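Local coordinates for protein putative adhesin (PDB 3LJY) that probably acts as a cell-surface adhesin, a likely lipoprotein of a gut bacterium built as a long parallel beta-solenoid, at residues A202-T207 / G218-K223. Sequence-based numbering, arbitrary orientation.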
loop_
_atom_site.group_PDB
_atom_site.type_symbol
_atom_site.label_atom_id
_atom_site.label_comp_id
_atom_site.label_asym_id
_atom_site.label_seq_id
_atom_site.Cartn_x
_atom_site.Cartn_y
_atom_site.Cartn_z
ATOM N N ALA A 202 -13.430 1.121 -11.662
ATOM C CA ALA A 202 -13.665 0.950 -10.208
ATOM C C ALA A 202 -14.780 -0.056 -10.029
ATOM O O ALA A 202 -15.883 0.157 -10.532
ATOM C CB ALA A 202 -14.029 2.260 -9.485
ATOM N N GLU A 203 -14.451 -1.157 -9.355
ATOM C CA GLU A 203 -15.413 -2.155 -8.858
ATOM C C GLU A 203 -15.644 -1.932 -7.383
ATOM O O GLU A 203 -14.718 -2.042 -6.578
ATOM C CB GLU A 203 -14.872 -3.563 -9.042
ATOM C CG GLU A 203 -14.583 -3.934 -10.462
ATOM C CD GLU A 203 -14.081 -5.358 -10.615
ATOM O OE1 GLU A 203 -13.409 -5.931 -9.675
ATOM O OE2 GLU A 203 -14.365 -5.898 -11.723
ATOM N N VAL A 204 -16.872 -1.628 -7.019
ATOM C CA VAL A 204 -17.179 -1.130 -5.670
ATOM C C VAL A 204 -18.419 -1.810 -5.077
ATOM O O VAL A 204 -19.178 -2.490 -5.768
ATOM C CB VAL A 204 -17.324 0.441 -5.684
ATOM C CG1 VAL A 204 -16.148 1.086 -6.431
ATOM C CG2 VAL A 204 -18.651 0.910 -6.320
ATOM N N HIS A 205 -18.609 -1.637 -3.777
ATOM C CA HIS A 205 -19.788 -2.131 -3.079
ATOM C C HIS A 205 -20.297 -1.048 -2.105
ATOM O O HIS A 205 -19.671 -0.739 -1.112
ATOM C CB HIS A 205 -19.473 -3.471 -2.391
ATOM C CG HIS A 205 -20.632 -4.051 -1.645
ATOM N ND1 HIS A 205 -20.487 -5.015 -0.675
ATOM C CD2 HIS A 205 -21.955 -3.776 -1.707
ATOM C CE1 HIS A 205 -21.673 -5.318 -0.179
ATOM N NE2 HIS A 205 -22.581 -4.578 -0.787
ATOM N N ALA A 206 -21.418 -0.427 -2.449
ATOM C CA ALA A 206 -22.071 0.593 -1.602
ATOM C C ALA A 206 -23.329 -0.040 -1.021
ATOM O O ALA A 206 -24.020 -0.772 -1.720
ATOM C CB ALA A 206 -22.403 1.868 -2.407
ATOM N N THR A 207 -23.611 0.208 0.252
ATOM C CA THR A 207 -24.734 -0.460 0.921
ATOM C C THR A 207 -25.816 0.521 1.384
ATOM O O THR A 207 -26.771 0.129 2.033
ATOM C CB THR A 207 -24.274 -1.351 2.123
ATOM O OG1 THR A 207 -23.538 -0.561 3.047
ATOM C CG2 THR A 207 -23.407 -2.525 1.664
ATOM N N GLY A 218 -13.804 5.945 -18.675
ATOM C CA GLY A 218 -13.749 5.120 -17.489
ATOM C C GLY A 218 -15.048 4.387 -17.192
ATOM O O GLY A 218 -16.090 4.702 -17.765
ATOM N N ASN A 219 -14.989 3.411 -16.290
ATOM C CA ASN A 219 -16.163 2.604 -15.910
ATOM C C ASN A 219 -16.242 2.345 -14.398
ATOM O O ASN A 219 -15.224 2.163 -13.757
ATOM C CB ASN A 219 -16.152 1.212 -16.566
ATOM C CG ASN A 219 -16.341 1.256 -18.061
ATOM O OD1 ASN A 219 -15.394 1.072 -18.799
ATOM N ND2 ASN A 219 -17.572 1.497 -18.522
ATOM N N ILE A 220 -17.463 2.333 -13.861
ATOM C CA ILE A 220 -17.742 1.975 -12.480
ATOM C C ILE A 220 -18.743 0.805 -12.458
ATOM O O ILE A 220 -19.805 0.862 -13.050
ATOM C CB ILE A 220 -18.293 3.143 -11.617
ATOM C CG1 ILE A 220 -17.317 4.338 -11.625
ATOM C CG2 ILE A 220 -18.551 2.647 -10.151
ATOM C CD1 ILE A 220 -17.779 5.590 -10.859
ATOM N N ARG A 221 -18.393 -0.267 -11.775
ATOM C CA ARG A 221 -19.306 -1.368 -11.557
ATOM C C ARG A 221 -19.575 -1.459 -10.057
ATOM O O ARG A 221 -18.646 -1.424 -9.256
ATOM C CB ARG A 221 -18.685 -2.651 -12.069
ATOM C CG ARG A 221 -18.467 -2.693 -13.579
ATOM C CD ARG A 221 -19.814 -2.830 -14.280
ATOM N NE ARG A 221 -19.774 -2.732 -15.736
ATOM C CZ ARG A 221 -19.698 -1.594 -16.438
ATOM N NH1 ARG A 221 -19.608 -0.401 -15.845
ATOM N NH2 ARG A 221 -19.708 -1.660 -17.757
ATOM N N TYR A 222 -20.834 -1.523 -9.654
ATOM C CA TYR A 222 -21.140 -1.583 -8.233
ATOM C C TYR A 222 -22.071 -2.711 -7.885
ATOM O O TYR A 222 -22.952 -3.064 -8.649
ATOM C CB TYR A 222 -21.717 -0.271 -7.710
ATOM C CG TYR A 222 -23.077 0.125 -8.300
ATOM C CD1 TYR A 222 -24.284 -0.265 -7.687
ATOM C CD2 TYR A 222 -23.155 0.902 -9.450
ATOM C CE1 TYR A 222 -25.519 0.120 -8.216
ATOM C CE2 TYR A 222 -24.390 1.286 -9.980
ATOM C CZ TYR A 222 -25.560 0.894 -9.354
ATOM O OH TYR A 222 -26.765 1.276 -9.886
ATOM N N LYS A 223 -21.827 -3.295 -6.722
ATOM C CA LYS A 223 -22.761 -4.220 -6.070
ATOM C C LYS A 223 -23.579 -3.387 -5.091
ATOM O O LYS A 223 -23.073 -2.433 -4.479
ATOM C CB LYS A 223 -22.013 -5.348 -5.342
ATOM C CG LYS A 223 -21.251 -6.297 -6.292
ATOM C CD LYS A 223 -20.562 -7.479 -5.564
ATOM C CE LYS A 223 -20.212 -8.624 -6.550
ATOM N NZ LYS A 223 -18.998 -9.414 -6.159
#
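Ala202 pairs with Ile220 and Val204 with Tyr222 where strand 202-206 runs beside strand 219-223, its parallel neighbour on the next rung of a beta-solenoid, joined by a ladder of five backbone hydrogen bonds. The chain alternates partners: Ala202 N reaches Asn219 O (2.9 Å), Ala202 O accepts from Arg221 N, Val204 N donates to Arg221 O, and Val204 O receives Lys223 N. The last bond of the ladder, Ala206 N to Lys223 O, is longer (3.3 Å) and more bent, at 143°, just before the chain turns its corner.

Apolar side chains fill the inner face. Val204 CG2, lying between the backbone N and the carbonyl carbon (chi1 -48°), meets Tyr222 CB at 3.6 Å and Ile220 CG2 at 4.2 Å. Ala202 lies against Cys194 and Val204 against Leu192 of strand 192-196; small and beta-branched apolar side chains suit this interior.

Polar side chains take the other face. His205 CD2, at the ring edge, approaches Lys223 O (3.3 Å), a carbon-to-oxygen contact. Arg221 NH2 forms a salt bridge with Glu239 and NH1 a hydrogen bond with Thr237 OG1, while Glu203 OE1 is hydrogen-bonded to His183 ND1.

The ladder thus fixes the register, with apolar side chains inside and polar ones outside linking consecutive coils.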